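Local coordinates for protein glycosyltransferase Gtf1 (Streptococcus pneumoniae, PDB 4PQG) that is a glycosyltransferase of the GT-B class with an additional extended beta-sheet domain, and binds uridine-5'-diphosphate between its two Rossmann-like domains, at residues Pro312-Thr320 and Phe414-Ser424; Gly325-Ala334 and Leu395-Leu406. All blocks are in the same frame, centred on the assembly; numbering follows the deposited sequence.

Contact 1 of 2, residues Pro312-Thr320 and Phe414-Ser424. With UDP (uridine-5'-diphosphate), chain C; NAG (2-acetamido-2-deoxy-beta-D-glucopyranose), chain D.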
loop_
_atom_site.group_PDB
_atom_site.type_symbol
_atom_site.label_atom_id
_atom_site.label_comp_id
_atom_site.label_asym_id
_atom_site.label_seq_id
_atom_site.Cartn_x
_atom_site.Cartn_y
_atom_site.Cartn_z
ATOM N N PRO A 312 -13.880 -0.368 -10.246
ATOM C CA PRO A 312 -12.457 -0.695 -10.372
ATOM C C PRO A 312 -11.631 0.198 -9.447
ATOM O O PRO A 312 -11.901 1.394 -9.375
ATOM C CB PRO A 312 -12.157 -0.350 -11.824
ATOM C CG PRO A 312 -13.446 -0.610 -12.531
ATOM C CD PRO A 312 -14.518 -0.178 -11.570
ATOM N N VAL A 313 -10.641 -0.391 -8.767
ATOM C CA VAL A 313 -9.758 0.324 -7.846
ATOM C C VAL A 313 -8.751 1.198 -8.587
ATOM O O VAL A 313 -8.082 2.034 -7.992
ATOM C CB VAL A 313 -9.002 -0.625 -6.868
ATOM C CG1 VAL A 313 -9.959 -1.251 -5.864
ATOM C CG2 VAL A 313 -8.205 -1.696 -7.607
ATOM N N GLY A 314 -8.638 1.004 -9.890
ATOM C CA GLY A 314 -7.732 1.833 -10.679
ATOM C C GLY A 314 -8.372 2.217 -11.995
ATOM O O GLY A 314 -9.346 1.604 -12.423
ATOM N N SER A 315 -7.810 3.234 -12.640
ATOM C CA SER A 315 -8.225 3.599 -13.988
ATOM C C SER A 315 -7.017 4.230 -14.666
ATOM O O SER A 315 -6.051 4.586 -13.994
ATOM C CB SER A 315 -9.426 4.556 -13.943
ATOM O OG SER A 315 -9.120 5.725 -13.196
ATOM N N ILE A 316 -7.054 4.345 -15.989
ATOM C CA ILE A 316 -5.932 4.851 -16.762
ATOM C C ILE A 316 -6.303 6.249 -17.274
ATOM O O ILE A 316 -7.338 6.411 -17.932
ATOM C CB ILE A 316 -5.659 3.920 -17.971
ATOM C CG1 ILE A 316 -5.263 2.515 -17.504
ATOM C CG2 ILE A 316 -4.562 4.484 -18.860
ATOM C CD1 ILE A 316 -5.438 1.451 -18.565
ATOM N N ASP A 317 -5.478 7.256 -16.984
ATOM C CA ASP A 317 -5.804 8.623 -17.417
ATOM C C ASP A 317 -5.850 8.674 -18.943
ATOM O O ASP A 317 -6.857 9.062 -19.524
ATOM C CB ASP A 317 -4.818 9.646 -16.852
ATOM C CG ASP A 317 -5.052 9.927 -15.369
ATOM O OD1 ASP A 317 -6.001 9.367 -14.769
ATOM O OD2 ASP A 317 -4.272 10.708 -14.798
ATOM N N SER A 318 -4.761 8.248 -19.571
ATOM C CA SER A 318 -4.726 8.030 -21.001
ATOM C C SER A 318 -3.807 6.858 -21.284
ATOM O O SER A 318 -2.979 6.492 -20.443
ATOM C CB SER A 318 -4.216 9.277 -21.734
ATOM O OG SER A 318 -2.929 9.643 -21.269
ATOM N N LEU A 319 -3.945 6.275 -22.474
ATOM C CA LEU A 319 -3.001 5.271 -22.944
ATOM C C LEU A 319 -1.648 5.926 -23.093
ATOM O O LEU A 319 -1.563 7.110 -23.423
ATOM C CB LEU A 319 -3.457 4.682 -24.280
ATOM C CG LEU A 319 -4.885 4.148 -24.369
ATOM C CD1 LEU A 319 -5.084 3.475 -25.719
ATOM C CD2 LEU A 319 -5.200 3.180 -23.241
ATOM N N THR A 320 -0.594 5.167 -22.829
ATOM C CA THR A 320 0.754 5.678 -22.943
ATOM C C THR A 320 1.453 4.952 -24.083
ATOM O O THR A 320 1.495 3.723 -24.103
ATOM C CB THR A 320 1.531 5.450 -21.634
ATOM O OG1 THR A 320 0.807 6.029 -20.544
ATOM C CG2 THR A 320 2.942 6.044 -21.706
ATOM N N PHE A 414 -7.806 -7.534 -8.539
ATOM C CA PHE A 414 -7.866 -6.641 -9.681
ATOM C C PHE A 414 -6.533 -6.661 -10.383
ATOM O O PHE A 414 -6.434 -7.090 -11.546
ATOM C CB PHE A 414 -8.180 -5.208 -9.242
ATOM C CG PHE A 414 -8.428 -4.263 -10.394
ATOM C CD1 PHE A 414 -9.569 -4.401 -11.195
ATOM C CD2 PHE A 414 -7.534 -3.235 -10.678
ATOM C CE1 PHE A 414 -9.818 -3.521 -12.239
ATOM C CE2 PHE A 414 -7.781 -2.343 -11.730
ATOM C CZ PHE A 414 -8.922 -2.491 -12.510
ATOM N N GLY A 415 -5.500 -6.214 -9.664
ATOM C CA GLY A 415 -4.137 -6.178 -10.193
ATOM C C GLY A 415 -3.812 -4.898 -10.925
ATOM O O GLY A 415 -3.866 -4.830 -12.169
ATOM N N LEU A 416 -3.449 -3.876 -10.162
ATOM C CA LEU A 416 -3.180 -2.576 -10.716
ATOM C C LEU A 416 -2.056 -2.579 -11.761
ATOM O O LEU A 416 -2.153 -1.852 -12.741
ATOM C CB LEU A 416 -2.882 -1.572 -9.592
ATOM C CG LEU A 416 -4.120 -1.140 -8.773
ATOM C CD1 LEU A 416 -3.733 -0.391 -7.492
ATOM C CD2 LEU A 416 -5.139 -0.347 -9.586
ATOM N N THR A 417 -1.001 -3.374 -11.555
ATOM C CA THR A 417 0.077 -3.466 -12.566
ATOM C C THR A 417 -0.379 -4.125 -13.885
ATOM O O THR A 417 0.231 -3.890 -14.931
ATOM C CB THR A 417 1.331 -4.204 -12.073
ATOM O OG1 THR A 417 0.991 -5.567 -11.763
ATOM C CG2 THR A 417 1.943 -3.483 -10.850
ATOM N N LEU A 418 -1.433 -4.939 -13.830
ATOM C CA LEU A 418 -2.002 -5.518 -15.052
ATOM C C LEU A 418 -2.707 -4.428 -15.878
ATOM O O LEU A 418 -2.527 -4.337 -17.087
ATOM C CB LEU A 418 -2.970 -6.658 -14.722
ATOM C CG LEU A 418 -2.537 -7.788 -13.776
ATOM C CD1 LEU A 418 -3.689 -8.759 -13.585
ATOM C CD2 LEU A 418 -1.288 -8.500 -14.286
ATOM N N MET A 419 -3.483 -3.594 -15.202
ATOM C CA MET A 419 -4.129 -2.426 -15.823
ATOM C C MET A 419 -3.092 -1.438 -16.349
ATOM O O MET A 419 -3.171 -0.959 -17.486
ATOM C CB MET A 419 -5.043 -1.721 -14.810
ATOM C CG MET A 419 -5.771 -0.504 -15.381
ATOM S SD MET A 419 -6.433 0.571 -14.097
ATOM C CE MET A 419 -4.900 1.297 -13.507
ATOM N N GLU A 420 -2.114 -1.139 -15.507
ATOM C CA GLU A 420 -1.037 -0.249 -15.882
ATOM C C GLU A 420 -0.286 -0.803 -17.088
ATOM O O GLU A 420 -0.048 -0.074 -18.060
ATOM C CB GLU A 420 -0.110 0.005 -14.685
ATOM C CG GLU A 420 -0.757 0.884 -13.604
ATOM C CD GLU A 420 -0.086 0.800 -12.221
ATOM O OE1 GLU A 420 1.073 0.329 -12.135
ATOM O OE2 GLU A 420 -0.745 1.200 -11.222
ATOM N N ALA A 421 0.055 -2.090 -17.042
ATOM C CA ALA A 421 0.730 -2.748 -18.168
ATOM C C ALA A 421 -0.046 -2.641 -19.502
ATOM O O ALA A 421 0.529 -2.256 -20.509
ATOM C CB ALA A 421 1.063 -4.200 -17.821
ATOM N N ILE A 422 -1.334 -2.962 -19.519
ATOM C CA ILE A 422 -2.089 -2.893 -20.789
ATOM C C ILE A 422 -2.318 -1.447 -21.269
ATOM O O ILE A 422 -2.411 -1.194 -22.478
ATOM C CB ILE A 422 -3.443 -3.665 -20.772
ATOM C CG1 ILE A 422 -4.430 -3.058 -19.771
ATOM C CG2 ILE A 422 -3.227 -5.159 -20.517
ATOM C CD1 ILE A 422 -5.880 -3.361 -20.083
ATOM N N GLY A 423 -2.427 -0.517 -20.317
ATOM C CA GLY A 423 -2.510 0.915 -20.622
ATOM C C GLY A 423 -1.265 1.450 -21.303
ATOM O O GLY A 423 -1.319 2.477 -21.973
ATOM N N SER A 424 -0.142 0.759 -21.116
ATOM C CA SER A 424 1.104 1.057 -21.816
ATOM C C SER A 424 1.373 0.062 -22.976
ATOM O O SER A 424 2.507 -0.069 -23.453
ATOM C CB SER A 424 2.281 1.050 -20.834
ATOM O OG SER A 424 2.374 2.265 -20.106
HETATM N N1 UDP C . 4.249 -0.619 -7.680
HETATM C C2 UDP C . 5.153 0.459 -7.805
HETATM N N3 UDP C . 6.436 0.204 -8.018
HETATM C C4 UDP C . 6.920 -1.043 -8.113
HETATM C C5 UDP C . 6.060 -2.138 -7.988
HETATM C C6 UDP C . 4.700 -1.888 -7.772
HETATM O O2 UDP C . 4.761 1.651 -7.732
HETATM O O4 UDP C . 8.145 -1.195 -8.317
HETATM C "C1'" UDP C . 2.826 -0.304 -7.487
HETATM C "C2'" UDP C . 2.083 -0.575 -8.792
HETATM O "O2'" UDP C . 2.109 0.529 -9.719
HETATM C "C3'" UDP C . 0.665 -0.909 -8.362
HETATM C "C4'" UDP C . 0.829 -1.427 -6.935
HETATM O "O4'" UDP C . 2.188 -1.167 -6.545
HETATM O "O3'" UDP C . -0.150 0.269 -8.345
HETATM C "C5'" UDP C . 0.587 -2.932 -6.821
HETATM O "O5'" UDP C . -0.801 -3.174 -6.971
HETATM P PA UDP C . -1.355 -4.595 -7.471
HETATM O O1A UDP C . -2.859 -4.540 -7.503
HETATM O O2A UDP C . -0.617 -4.921 -8.747
HETATM O O3A UDP C . -0.761 -5.714 -6.473
HETATM P PB UDP C . -0.966 -5.942 -4.893
HETATM O O1B UDP C . -1.130 -7.439 -4.764
HETATM O O2B UDP C . 0.296 -5.383 -4.254
HETATM O O3B UDP C . -2.245 -5.216 -4.520
HETATM C C1 NAG D . -4.696 -6.085 -3.715
HETATM C C2 NAG D . -5.010 -7.305 -4.571
HETATM C C3 NAG D . -4.897 -6.639 -5.948
HETATM C C4 NAG D . -5.733 -5.353 -6.043
HETATM C C5 NAG D . -5.469 -4.426 -4.823
HETATM C C6 NAG D . -6.194 -3.086 -4.863
HETATM C C7 NAG D . -4.258 -9.623 -4.557
HETATM C C8 NAG D . -3.059 -10.520 -4.434
HETATM N N2 NAG D . -3.998 -8.329 -4.466
HETATM O O1 NAG D . -3.885 -6.176 -2.579
HETATM O O3 NAG D . -5.197 -7.538 -7.003
HETATM O O4 NAG D . -5.376 -4.684 -7.229
HETATM O O5 NAG D . -5.795 -5.200 -3.666
HETATM O O6 NAG D . -7.569 -3.362 -4.722
HETATM O O7 NAG D . -5.395 -10.096 -4.720
HETATM O O HOH W 1 -1.093 4.614 -19.401
#
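Phe414 CG stands anti to the backbone N (chi1 -173°), which turns the ring to the loop 312-320. Val313 CG2 meets Phe414 CD2 at 3.5 Å, and Pro312 CB touches the far end of the ring at CZ. Met419 leaves its helix with the same first torsion (chi1 -179°), and its chain bends at the thioether. Met419 SD thus comes 3.3 Å from Gly314 C and lies in plane at the edge of the Phe414 ring. Ile316 runs past Met419 in the opposite direction, CG1 beside CG, and its CD1 rests 3.6 Å from Gly423 CA. Helix 416-423 carries the second glutamate of the E-x7-E motif, Glu420; Glu412 is the first. Gly415 is the N-cap of the helix, and the first amides turn to the diphosphate: Leu416 N donates to UDP O1A at 2.8 Å, Thr417 N to UDP O2A. One turn on, Glu420 OE1 accepts from UDP O2' at 2.6 Å and OE2 from UDP O3'. Phe414 N and Gly415 N bind NAG O3 and O4. At the far end of 414-424, Thr320 N gives Gly423 O a nearly straight bond of 2.9 Å (170°), and a water joins Ser318 O to Thr320 OG1.

Contact 2 of 2, residues Gly325-Ala334 and Leu395-Leu406. With UDP (uridine-5'-diphosphate), chain C.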
loop_
_atom_site.group_PDB
_atom_site.type_symbol
_atom_site.label_atom_id
_atom_site.label_comp_id
_atom_site.label_asym_id
_atom_site.label_seq_id
_atom_site.Cartn_x
_atom_site.Cartn_y
_atom_site.Cartn_z
ATOM N N GLY A 325 10.702 3.881 -27.821
ATOM C CA GLY A 325 10.690 2.505 -28.291
ATOM C C GLY A 325 10.854 1.496 -27.171
ATOM O O GLY A 325 11.225 1.842 -26.049
ATOM N N ARG A 326 10.561 0.244 -27.491
ATOM C CA ARG A 326 10.600 -0.834 -26.521
ATOM C C ARG A 326 11.774 -1.728 -26.852
ATOM O O ARG A 326 11.946 -2.136 -28.009
ATOM C CB ARG A 326 9.298 -1.628 -26.578
ATOM C CG ARG A 326 8.055 -0.767 -26.611
ATOM C CD ARG A 326 6.807 -1.577 -26.908
ATOM N NE ARG A 326 5.625 -0.721 -26.906
ATOM C CZ ARG A 326 4.813 -0.569 -25.864
ATOM N NH1 ARG A 326 5.046 -1.239 -24.734
ATOM N NH2 ARG A 326 3.756 0.237 -25.952
ATOM N N LYS A 327 12.593 -2.028 -25.850
ATOM C CA LYS A 327 13.735 -2.909 -26.045
ATOM C C LYS A 327 13.284 -4.278 -26.590
ATOM O O LYS A 327 12.341 -4.877 -26.061
ATOM C CB LYS A 327 14.519 -3.049 -24.743
ATOM C CG LYS A 327 15.704 -3.989 -24.833
ATOM C CD LYS A 327 16.659 -3.778 -23.681
ATOM C CE LYS A 327 17.743 -4.841 -23.698
ATOM N NZ LYS A 327 18.741 -4.611 -22.624
ATOM N N PRO A 328 13.930 -4.764 -27.674
ATOM C CA PRO A 328 13.520 -6.052 -28.229
ATOM C C PRO A 328 13.698 -7.184 -27.226
ATOM O O PRO A 328 14.710 -7.242 -26.538
ATOM C CB PRO A 328 14.460 -6.234 -29.444
ATOM C CG PRO A 328 14.859 -4.844 -29.815
ATOM C CD PRO A 328 14.972 -4.116 -28.500
ATOM N N PHE A 329 12.704 -8.067 -27.149
ATOM C CA PHE A 329 12.748 -9.250 -26.284
ATOM C C PHE A 329 12.765 -8.903 -24.783
ATOM O O PHE A 329 13.126 -9.734 -23.957
ATOM C CB PHE A 329 13.941 -10.152 -26.636
ATOM C CG PHE A 329 13.992 -10.575 -28.087
ATOM C CD1 PHE A 329 13.172 -11.601 -28.565
ATOM C CD2 PHE A 329 14.872 -9.961 -28.971
ATOM C CE1 PHE A 329 13.228 -11.999 -29.898
ATOM C CE2 PHE A 329 14.936 -10.355 -30.305
ATOM C CZ PHE A 329 14.114 -11.377 -30.766
ATOM N N SER A 330 12.389 -7.677 -24.432
ATOM C CA SER A 330 12.400 -7.274 -23.018
ATOM C C SER A 330 11.106 -7.659 -22.288
ATOM O O SER A 330 10.006 -7.366 -22.756
ATOM C CB SER A 330 12.699 -5.776 -22.873
ATOM O OG SER A 330 11.674 -4.994 -23.443
ATOM N N LEU A 331 11.264 -8.304 -21.131
ATOM C CA LEU A 331 10.137 -8.731 -20.300
ATOM C C LEU A 331 10.114 -7.956 -18.972
ATOM O O LEU A 331 11.152 -7.539 -18.468
ATOM C CB LEU A 331 10.198 -10.251 -20.046
ATOM C CG LEU A 331 10.364 -11.159 -21.283
ATOM C CD1 LEU A 331 10.610 -12.609 -20.883
ATOM C CD2 LEU A 331 9.177 -11.062 -22.222
ATOM N N ILE A 332 8.919 -7.758 -18.426
ATOM C CA ILE A 332 8.767 -7.014 -17.172
ATOM C C ILE A 332 7.722 -7.680 -16.255
ATOM O O ILE A 332 6.776 -8.305 -16.740
ATOM C CB ILE A 332 8.474 -5.499 -17.446
ATOM C CG1 ILE A 332 8.342 -4.707 -16.130
ATOM C CG2 ILE A 332 7.256 -5.328 -18.341
ATOM C CD1 ILE A 332 8.044 -3.233 -16.337
ATOM N N THR A 333 7.951 -7.607 -14.942
ATOM C CA THR A 333 6.910 -7.847 -13.940
ATOM C C THR A 333 7.059 -6.804 -12.836
ATOM O O THR A 333 8.146 -6.244 -12.646
ATOM C CB THR A 333 6.896 -9.286 -13.376
ATOM O OG1 THR A 333 5.629 -9.531 -12.756
ATOM C CG2 THR A 333 7.982 -9.517 -12.350
ATOM N N ALA A 334 5.961 -6.509 -12.149
ATOM C CA ALA A 334 5.961 -5.441 -11.141
ATOM C C ALA A 334 5.015 -5.833 -10.024
ATOM O O ALA A 334 3.803 -5.924 -10.227
ATOM C CB ALA A 334 5.572 -4.096 -11.754
ATOM N N LEU A 395 6.503 3.818 -11.780
ATOM C CA LEU A 395 6.403 2.982 -12.977
ATOM C C LEU A 395 5.741 3.622 -14.203
ATOM O O LEU A 395 5.702 2.992 -15.272
ATOM C CB LEU A 395 5.690 1.664 -12.655
ATOM C CG LEU A 395 6.201 0.774 -11.520
ATOM C CD1 LEU A 395 5.259 -0.401 -11.342
ATOM C CD2 LEU A 395 7.619 0.286 -11.789
ATOM N N SER A 396 5.237 4.851 -14.069
ATOM C CA SER A 396 4.406 5.451 -15.125
ATOM C C SER A 396 5.114 5.517 -16.481
ATOM O O SER A 396 4.476 5.297 -17.511
ATOM C CB SER A 396 3.895 6.837 -14.723
ATOM O OG SER A 396 4.994 7.687 -14.428
ATOM N N GLN A 397 6.416 5.806 -16.470
ATOM C CA GLN A 397 7.230 5.889 -17.697
ATOM C C GLN A 397 7.993 4.592 -18.006
ATOM O O GLN A 397 8.705 4.506 -19.006
ATOM C CB GLN A 397 8.225 7.059 -17.622
ATOM C CG GLN A 397 7.607 8.408 -17.269
ATOM C CD GLN A 397 6.382 8.748 -18.105
ATOM O OE1 GLN A 397 6.400 8.657 -19.337
ATOM N NE2 GLN A 397 5.300 9.140 -17.432
ATOM N N ILE A 398 7.830 3.588 -17.150
ATOM C CA ILE A 398 8.668 2.394 -17.192
ATOM C C ILE A 398 8.102 1.343 -18.145
ATOM O O ILE A 398 8.827 0.818 -18.991
ATOM C CB ILE A 398 8.868 1.807 -15.765
ATOM C CG1 ILE A 398 9.668 2.779 -14.867
ATOM C CG2 ILE A 398 9.474 0.408 -15.810
ATOM C CD1 ILE A 398 11.139 2.935 -15.211
ATOM N N TYR A 399 6.809 1.059 -18.010
ATOM C CA TYR A 399 6.152 -0.048 -18.702
ATOM C C TYR A 399 6.331 0.001 -20.217
ATOM O O TYR A 399 6.614 -1.018 -20.841
ATOM C CB TYR A 399 4.656 -0.016 -18.446
ATOM C CG TYR A 399 4.184 -0.404 -17.065
ATOM C CD1 TYR A 399 4.196 -1.738 -16.651
ATOM C CD2 TYR A 399 3.653 0.557 -16.199
ATOM C CE1 TYR A 399 3.726 -2.102 -15.402
ATOM C CE2 TYR A 399 3.185 0.205 -14.943
ATOM C CZ TYR A 399 3.221 -1.127 -14.550
ATOM O OH TYR A 399 2.740 -1.503 -13.313
ATOM N N SER A 400 6.133 1.181 -20.798
ATOM C CA SER A 400 6.157 1.330 -22.254
ATOM C C SER A 400 7.584 1.280 -22.844
ATOM O O SER A 400 7.768 1.479 -24.051
ATOM C CB SER A 400 5.377 2.584 -22.686
ATOM O OG SER A 400 5.938 3.753 -22.120
ATOM N N GLN A 401 8.575 0.986 -21.999
ATOM C CA GLN A 401 9.949 0.707 -22.446
ATOM C C GLN A 401 10.162 -0.795 -22.713
ATOM O O GLN A 401 11.228 -1.217 -23.163
ATOM C CB GLN A 401 10.963 1.194 -21.422
ATOM C CG GLN A 401 10.925 2.696 -21.177
ATOM C CD GLN A 401 11.964 3.156 -20.173
ATOM O OE1 GLN A 401 13.159 2.926 -20.345
ATOM N NE2 GLN A 401 11.510 3.828 -19.122
ATOM N N TYR A 402 9.126 -1.588 -22.458
ATOM C CA TYR A 402 9.221 -3.046 -22.540
ATOM C C TYR A 402 8.261 -3.629 -23.577
ATOM O O TYR A 402 7.382 -2.938 -24.090
ATOM C CB TYR A 402 8.966 -3.671 -21.153
ATOM C CG TYR A 402 10.013 -3.321 -20.114
ATOM C CD1 TYR A 402 11.074 -4.182 -19.855
ATOM C CD2 TYR A 402 9.942 -2.118 -19.387
ATOM C CE1 TYR A 402 12.031 -3.874 -18.903
ATOM C CE2 TYR A 402 10.896 -1.803 -18.432
ATOM C CZ TYR A 402 11.937 -2.684 -18.200
ATOM O OH TYR A 402 12.894 -2.396 -17.265
ATOM N N GLU A 403 8.418 -4.911 -23.879
ATOM C CA GLU A 403 7.553 -5.533 -24.852
ATOM C C GLU A 403 6.392 -6.315 -24.259
ATOM O O GLU A 403 5.255 -6.156 -24.718
ATOM C CB GLU A 403 8.360 -6.376 -25.838
ATOM C CG GLU A 403 9.166 -5.508 -26.798
ATOM C CD GLU A 403 9.875 -6.303 -27.878
ATOM O OE1 GLU A 403 10.173 -7.499 -27.658
ATOM O OE2 GLU A 403 10.145 -5.719 -28.950
ATOM N N VAL A 404 6.668 -7.139 -23.244
ATOM C CA VAL A 404 5.669 -8.053 -22.703
ATOM C C VAL A 404 5.733 -8.073 -21.167
ATOM O O VAL A 404 6.818 -8.011 -20.589
ATOM C CB VAL A 404 5.872 -9.496 -23.230
ATOM C CG1 VAL A 404 4.858 -10.468 -22.601
ATOM C CG2 VAL A 404 5.776 -9.549 -24.759
ATOM N N TYR A 405 4.566 -8.173 -20.536
ATOM C CA TYR A 405 4.453 -8.270 -19.081
ATOM C C TYR A 405 4.151 -9.718 -18.692
ATOM O O TYR A 405 3.288 -10.346 -19.302
ATOM C CB TYR A 405 3.330 -7.350 -18.562
ATOM C CG TYR A 405 3.251 -7.300 -17.044
ATOM C CD1 TYR A 405 3.857 -6.268 -16.328
ATOM C CD2 TYR A 405 2.571 -8.293 -16.324
ATOM C CE1 TYR A 405 3.801 -6.233 -14.934
ATOM C CE2 TYR A 405 2.520 -8.270 -14.932
ATOM C CZ TYR A 405 3.135 -7.240 -14.248
ATOM O OH TYR A 405 3.084 -7.217 -12.868
ATOM N N LEU A 406 4.841 -10.207 -17.657
ATOM C CA LEU A 406 4.629 -11.547 -17.070
ATOM C C LEU A 406 4.109 -11.529 -15.614
ATOM O O LEU A 406 4.571 -10.762 -14.797
ATOM C CB LEU A 406 5.951 -12.320 -17.066
ATOM C CG LEU A 406 6.747 -12.493 -18.360
ATOM C CD1 LEU A 406 7.992 -13.320 -18.068
ATOM C CD2 LEU A 406 5.880 -13.160 -19.420
HETATM N N1 UDP C . 4.249 -0.619 -7.680
HETATM C C2 UDP C . 5.153 0.459 -7.805
HETATM N N3 UDP C . 6.436 0.204 -8.018
HETATM C C4 UDP C . 6.920 -1.043 -8.113
HETATM C C5 UDP C . 6.060 -2.138 -7.988
HETATM C C6 UDP C . 4.700 -1.888 -7.772
HETATM O O2 UDP C . 4.761 1.651 -7.732
HETATM O O4 UDP C . 8.145 -1.195 -8.317
HETATM C "C1'" UDP C . 2.826 -0.304 -7.487
HETATM C "C2'" UDP C . 2.083 -0.575 -8.792
HETATM O "O2'" UDP C . 2.109 0.529 -9.719
HETATM C "C3'" UDP C . 0.665 -0.909 -8.362
HETATM C "C4'" UDP C . 0.829 -1.427 -6.935
HETATM O "O4'" UDP C . 2.188 -1.167 -6.545
HETATM O "O3'" UDP C . -0.150 0.269 -8.345
HETATM C "C5'" UDP C . 0.587 -2.932 -6.821
HETATM O "O5'" UDP C . -0.801 -3.174 -6.971
HETATM P PA UDP C . -1.355 -4.595 -7.471
HETATM O O1A UDP C . -2.859 -4.540 -7.503
HETATM O O2A UDP C . -0.617 -4.921 -8.747
HETATM O O3A UDP C . -0.761 -5.714 -6.473
HETATM P PB UDP C . -0.966 -5.942 -4.893
HETATM O O1B UDP C . -1.130 -7.439 -4.764
HETATM O O2B UDP C . 0.296 -5.383 -4.254
HETATM O O3B UDP C . -2.245 -5.216 -4.520
#
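The Tyr402 ring carries Ile332 on one face: Ile332 CB sits 3.9 Å from the ring centroid, 19° off the normal, a CH-pi contact. Ile398 O and Tyr399 O lie in plane at the ring edge, and the hydroxyl bonds to Asp363 and Tyr365. Over one face of the Tyr405 ring is Ile332 O, offset toward the rim. Tyr405 OH accepts from Ala334 N at 3.0 Å and is also bonded to Thr417 OG1. The Arg326 guanidinium has Ser400 O over one face and Tyr402 O at its edge. NH1 donates to that Tyr402 O at 3.0 Å, in the guanidinium plane, while NH2 bonds to Ser424 O.

Glu403 is extended beyond CG and reaches a type II turn, Lys327 to Ser330. Phe329 N meets Glu403 OE1 at 2.6 Å from well above the carboxylate plane, and Tyr473 OH is a second partner of OE1. Ser330 N closes the turn on Lys327 O, and Ser330 OG donates to the same oxygen from the same face.

The strands run parallel. Ile332 N donates to Val404 O at 3.0 Å, and Leu406 N to Ile332 O at 2.9 Å. Thr333 OG1, placed anti to its own N (chi1 -162°), adds a side-chain bond to Leu406 O at 2.6 Å, just past the last bridge. Leu331 and Val404 lie side by side on the sheet face covered by helices 343-353 and 458-474. Ile332 and Tyr405 share the other face. At the C-terminal end of strand 330-334, Leu395 CD1 packs on Ala334 CB, and Leu395 CG lies 3.6 Å from UDP N3.

Strands 330-334 and 404-406 are neighbours at the centre of a parallel sheet with strand order 3-2-1-4-5-6, typical of the C-terminal Rossmann-like domain of GT-B enzymes.

How the contacts relate
From the N terminus, the chain builds a seven-stranded parallel sheet, interrupted by the antiparallel sheet of 100-203 and completed by strand 308-310. The loop 312-320 follows and opens contact 1. Next comes 325-334, the first partner of contact 2. The chain then makes helix 343-353, strand 361-365, helix 371-380 and strand 387-391 before 395-406 closes contact 2. Helix 416-423 follows and closes contact 1, so contact 2 is nested inside it. Contact 1 ties the loop leaving the first sheet to a helix of the second domain; contact 2 joins two strands of that domain. They touch through Tyr399 OH and Glu420 OE1, 2.7 Å apart, probably hydrogen-bonded, and both reach UDP.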